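Local coordinates for protein FMN-dependent NADH:quinone oxidoreductase 1 (PDB 3U7I) that probably reduces electrophilic quinones and cleaves the azo bond of aromatic azo compounds, using NADH and one FMN per subunit, at residues T82-M85 with S86-Q90; I120-A123 with R124-F127. All coordinates share one frame; numbering follows the deposited sequence.

In the fold
Interactions 1 and 2 are neighbours in space, their centres about 12 Å apart and each about 16 Å from the centre of the chain. Interaction 1 lies within helix 76-94, and interaction 2 is the turn through which the chain leaves helix 111-120 for the short strand 127-129. L89 joins them: its CD1 is 3.6 Å from T126 CG2, and its CD2 is 3.6 Å from E125 CG. Q90 NE2 lies 3.5 Å from E125 OE1, a long polar approach beside these apolar contacts. Neither interaction includes the predicted FMN-binding residues S21, V22 and S23; both lie within the flavodoxin-like fold, away from that site.

Interaction 1: residues T82-M85 with S86-Q90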
loop_
_atom_site.group_PDB
_atom_site.type_symbol
_atom_site.label_atom_id
_atom_site.label_comp_id
_atom_site.label_asym_id
_atom_site.label_seq_id
_atom_site.Cartn_x
_atom_site.Cartn_y
_atom_site.Cartn_z
ATOM N N THR C 82 15.679 9.581 -11.261
ATOM C CA THR C 82 15.750 10.538 -10.139
ATOM C C THR C 82 15.310 11.967 -10.505
ATOM O O THR C 82 14.778 12.699 -9.660
ATOM C CB THR C 82 17.157 10.570 -9.454
ATOM O OG1 THR C 82 18.179 10.800 -10.430
ATOM C CG2 THR C 82 17.439 9.255 -8.717
ATOM N N GLU C 83 15.536 12.361 -11.756
ATOM C CA GLU C 83 15.052 13.649 -12.250
ATOM C C GLU C 83 13.524 13.706 -12.232
ATOM O O GLU C 83 12.936 14.719 -11.845
ATOM C CB GLU C 83 15.590 13.927 -13.656
ATOM C CG GLU C 83 17.016 14.471 -13.660
ATOM C CD GLU C 83 17.696 14.380 -15.022
ATOM O OE1 GLU C 83 16.987 14.214 -16.043
ATOM O OE2 GLU C 83 18.947 14.469 -15.064
ATOM N N ARG C 84 12.884 12.611 -12.639
ATOM C CA ARG C 84 11.427 12.506 -12.589
ATOM C C ARG C 84 10.894 12.464 -11.137
ATOM O O ARG C 84 9.879 13.099 -10.819
ATOM C CB ARG C 84 10.953 11.288 -13.396
ATOM C CG ARG C 84 9.456 11.037 -13.341
ATOM C CD ARG C 84 8.655 12.248 -13.805
ATOM N NE ARG C 84 7.225 12.000 -13.642
ATOM C CZ ARG C 84 6.300 12.947 -13.505
ATOM N NH1 ARG C 84 6.648 14.232 -13.505
ATOM N NH2 ARG C 84 5.025 12.605 -13.350
HETATM N N MSE C 85 11.571 11.721 -10.259
HETATM C CA MSE C 85 11.197 11.713 -8.843
HETATM C C MSE C 85 11.325 13.115 -8.246
HETATM O O MSE C 85 10.482 13.542 -7.451
HETATM C CB MSE C 85 12.037 10.702 -8.059
HETATM C CG MSE C 85 11.854 9.282 -8.551
HETATM SE SE MSE C 85 12.815 7.988 -7.462
HETATM C CE MSE C 85 11.390 7.499 -6.205
ATOM N N SER C 86 12.367 13.835 -8.650
ATOM C CA SER C 86 12.542 15.214 -8.220
ATOM C C SER C 86 11.406 16.139 -8.698
ATOM O O SER C 86 10.927 16.989 -7.928
ATOM C CB SER C 86 13.892 15.761 -8.661
ATOM O OG SER C 86 14.005 17.116 -8.249
ATOM N N GLU C 87 10.993 15.980 -9.961
ATOM C CA GLU C 87 9.836 16.705 -10.508
ATOM C C GLU C 87 8.604 16.482 -9.653
ATOM O O GLU C 87 7.932 17.434 -9.261
ATOM C CB GLU C 87 9.498 16.242 -11.926
ATOM C CG GLU C 87 10.418 16.720 -13.019
ATOM C CD GLU C 87 10.015 16.170 -14.386
ATOM O OE1 GLU C 87 9.001 15.435 -14.465
ATOM O OE2 GLU C 87 10.712 16.479 -15.382
ATOM N N ILE C 88 8.294 15.211 -9.388
ATOM C CA ILE C 88 7.122 14.849 -8.592
ATOM C C ILE C 88 7.155 15.437 -7.168
ATOM O O ILE C 88 6.138 15.918 -6.666
ATOM C CB ILE C 88 6.941 13.314 -8.515
ATOM C CG1 ILE C 88 6.505 12.760 -9.876
ATOM C CG2 ILE C 88 5.928 12.965 -7.445
ATOM C CD1 ILE C 88 6.489 11.249 -9.953
ATOM N N LEU C 89 8.325 15.395 -6.530
ATOM C CA LEU C 89 8.508 15.946 -5.188
ATOM C C LEU C 89 8.342 17.458 -5.173
ATOM O O LEU C 89 7.677 18.004 -4.293
ATOM C CB LEU C 89 9.898 15.583 -4.650
ATOM C CG LEU C 89 10.353 16.274 -3.364
ATOM C CD1 LEU C 89 9.448 15.921 -2.183
ATOM C CD2 LEU C 89 11.793 15.902 -3.068
ATOM N N GLN C 90 8.951 18.134 -6.140
ATOM C CA GLN C 90 8.886 19.596 -6.176
ATOM C C GLN C 90 7.474 20.093 -6.501
ATOM O O GLN C 90 7.049 21.133 -5.992
ATOM C CB GLN C 90 9.956 20.185 -7.100
ATOM C CG GLN C 90 11.373 19.899 -6.610
ATOM C CD GLN C 90 11.630 20.403 -5.187
ATOM O OE1 GLN C 90 11.261 21.530 -4.838
ATOM N NE2 GLN C 90 12.278 19.573 -4.367
#
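R84 meets two residues of the following helical turn in different ways: the edge of its guanidinium meets E87 and one face of it lies against I88. The edge contact is a salt bridge, R84 NH1 to E87 OE1 at 2.8 Å, with an N-H...O angle of 152°. NH1 comes in almost in line with the C-O bond of OE1, which lies close to the guanidinium plane, yet the two planar groups are turned 76° apart, consistent with a single nitrogen-oxygen pair rather than a two-pronged bridge. Over the face, I88 CG1 sits 3.6 Å from R84 CZ, above the centre of the group, and I88 CD1 continues the cover at 3.8 Å from R84 NE. The bend at chi2 (57°) turns the R84 chain, which starts out from the helix, back along it toward E87 and I88. This is helix 76-94, part of the connection from strand 43-48 to strand 97-103 in the flavodoxin-like fold, and the pairs are spaced as in an alpha helix: R84 with E87 three residues on, R84 with I88 four. R84 NE is also bonded to V53 O, which would further restrict rotation of the guanidinium. Behind the side chains the main chain runs regularly, with I88 N to R84 O and L89 N to M85 O both 3.0 Å. E87 CG rests 3.4 Å from E83 O, while the carboxylate of E83 turns to Q79. On the buried side, the selenomethionine M85 packs on V61 and W65 of helix 59-68, and I88 reaches Y116 and I120 of helix 111-120.

Interaction 2: residues I120-A123 with R124-F127; sequences IMIA and RETF
I120, the last residue of helix 111-120, offers its carbonyl oxygen to the hydroxyl of T126: OG1 donates to I120 O at 2.6 Å, approaching in the carbonyl plane. The hydroxyl reaches it with OG1 flanked by both the backbone N and C of T126 (chi1 59°). The selenomethionine M121 is the first residue to leave helical geometry. Its carbonyl carbon lies in plane with the F127 ring, at the edge, 3.8 Å from CE2, while its side chain packs on M173 and F176 of helix 165-177 and on N106 of the second subunit. I122 O is the hub of the turn. T126 N approaches it at 2.9 Å, almost in line with the carbonyl bond, whereas E125 N, at 3.1 Å, comes in 41° above the carbonyl plane; F127 N adds a weak bond. With A123 extended and R124 at positive phi, I122-E125 forms a type II beta turn, widened to T126 by the second bond. The side chains of I122 and E125 run side by side in the same direction, I122 CG2 to E125 CG at 3.8 Å, and the E125 carboxylate goes on to a salt bridge with K93. A123 CA lies over one face of the F127 ring, toward its rim, 4.0 Å from the centroid and 14° off the normal, a CH-pi contact that CB extends to CZ. The A123-F127 bridge, with R124 N donating to F127 O at 2.7 Å, closes the turn. I120 O and I122 O thus find partners within the next few residues, one in a hydroxyl, the other in the amides of E125 and T126 with a weak third from F127, consistent with a turn held partly by local bonds, to which K93 and L137, backbone-bonded to T126, add outside links.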
loop_
_atom_site.group_PDB
_atom_site.type_symbol
_atom_site.label_atom_id
_atom_site.label_comp_id
_atom_site.label_asym_id
_atom_site.label_seq_id
_atom_site.Cartn_x
_atom_site.Cartn_y
_atom_site.Cartn_z
ATOM N N ILE C 120 7.422 11.384 -2.585
ATOM C CA ILE C 120 7.245 12.634 -1.844
ATOM C C ILE C 120 7.713 12.595 -0.379
ATOM O O ILE C 120 7.897 13.646 0.238
ATOM C CB ILE C 120 5.781 13.116 -1.899
ATOM C CG1 ILE C 120 4.879 12.151 -1.128
ATOM C CG2 ILE C 120 5.325 13.282 -3.361
ATOM C CD1 ILE C 120 3.537 12.721 -0.793
HETATM N N MSE C 121 7.900 11.403 0.186
HETATM C CA MSE C 121 8.474 11.322 1.538
HETATM C C MSE C 121 9.988 11.192 1.456
HETATM O O MSE C 121 10.524 10.076 1.367
HETATM C CB MSE C 121 7.869 10.177 2.352
HETATM C CG MSE C 121 6.426 10.426 2.751
HETATM SE SE MSE C 121 5.723 8.958 3.756
HETATM C CE MSE C 121 6.894 9.088 5.316
ATOM N N ILE C 122 10.662 12.346 1.477
ATOM C CA ILE C 122 12.095 12.443 1.210
ATOM C C ILE C 122 12.777 13.240 2.320
ATOM O O ILE C 122 12.332 14.339 2.656
ATOM C CB ILE C 122 12.353 13.136 -0.160
ATOM C CG1 ILE C 122 11.665 12.364 -1.292
ATOM C CG2 ILE C 122 13.840 13.280 -0.450
ATOM C CD1 ILE C 122 12.207 10.987 -1.502
ATOM N N ALA C 123 13.846 12.681 2.893
ATOM C CA ALA C 123 14.568 13.336 3.983
ATOM C C ALA C 123 15.214 14.635 3.509
ATOM O O ALA C 123 15.682 14.733 2.369
ATOM C CB ALA C 123 15.611 12.398 4.586
ATOM N N ARG C 124 15.234 15.631 4.389
ATOM C CA ARG C 124 15.779 16.944 4.055
ATOM C C ARG C 124 14.858 17.742 3.120
ATOM O O ARG C 124 15.143 18.904 2.801
ATOM C CB ARG C 124 17.189 16.808 3.454
ATOM C CG ARG C 124 18.300 16.538 4.485
ATOM C CD ARG C 124 19.538 15.900 3.854
ATOM N NE ARG C 124 20.029 16.659 2.706
ATOM C CZ ARG C 124 20.460 16.109 1.571
ATOM N NH1 ARG C 124 20.887 16.879 0.575
ATOM N NH2 ARG C 124 20.464 14.790 1.429
ATOM N N GLU C 125 13.753 17.118 2.697
ATOM C CA GLU C 125 12.794 17.754 1.796
ATOM C C GLU C 125 11.407 17.909 2.428
ATOM O O GLU C 125 10.952 19.024 2.668
ATOM C CB GLU C 125 12.699 16.991 0.464
ATOM C CG GLU C 125 13.953 17.097 -0.417
ATOM C CD GLU C 125 14.158 18.502 -0.990
ATOM O OE1 GLU C 125 13.189 19.292 -1.028
ATOM O OE2 GLU C 125 15.290 18.819 -1.409
ATOM N N THR C 126 10.726 16.797 2.695
ATOM C CA THR C 126 9.404 16.893 3.328
ATOM C C THR C 126 9.434 16.488 4.808
ATOM O O THR C 126 8.481 16.735 5.557
ATOM C CB THR C 126 8.331 16.107 2.547
ATOM O OG1 THR C 126 8.709 14.730 2.479
ATOM C CG2 THR C 126 8.197 16.663 1.117
ATOM N N PHE C 127 10.538 15.869 5.219
ATOM C CA PHE C 127 10.776 15.537 6.622
ATOM C C PHE C 127 12.280 15.501 6.888
ATOM O O PHE C 127 13.088 15.487 5.952
ATOM C CB PHE C 127 10.126 14.191 7.001
ATOM C CG PHE C 127 10.925 12.976 6.584
ATOM C CD1 PHE C 127 11.923 12.465 7.410
ATOM C CD2 PHE C 127 10.662 12.333 5.379
ATOM C CE1 PHE C 127 12.663 11.350 7.032
ATOM C CE2 PHE C 127 11.395 11.208 4.995
ATOM C CZ PHE C 127 12.397 10.721 5.819
#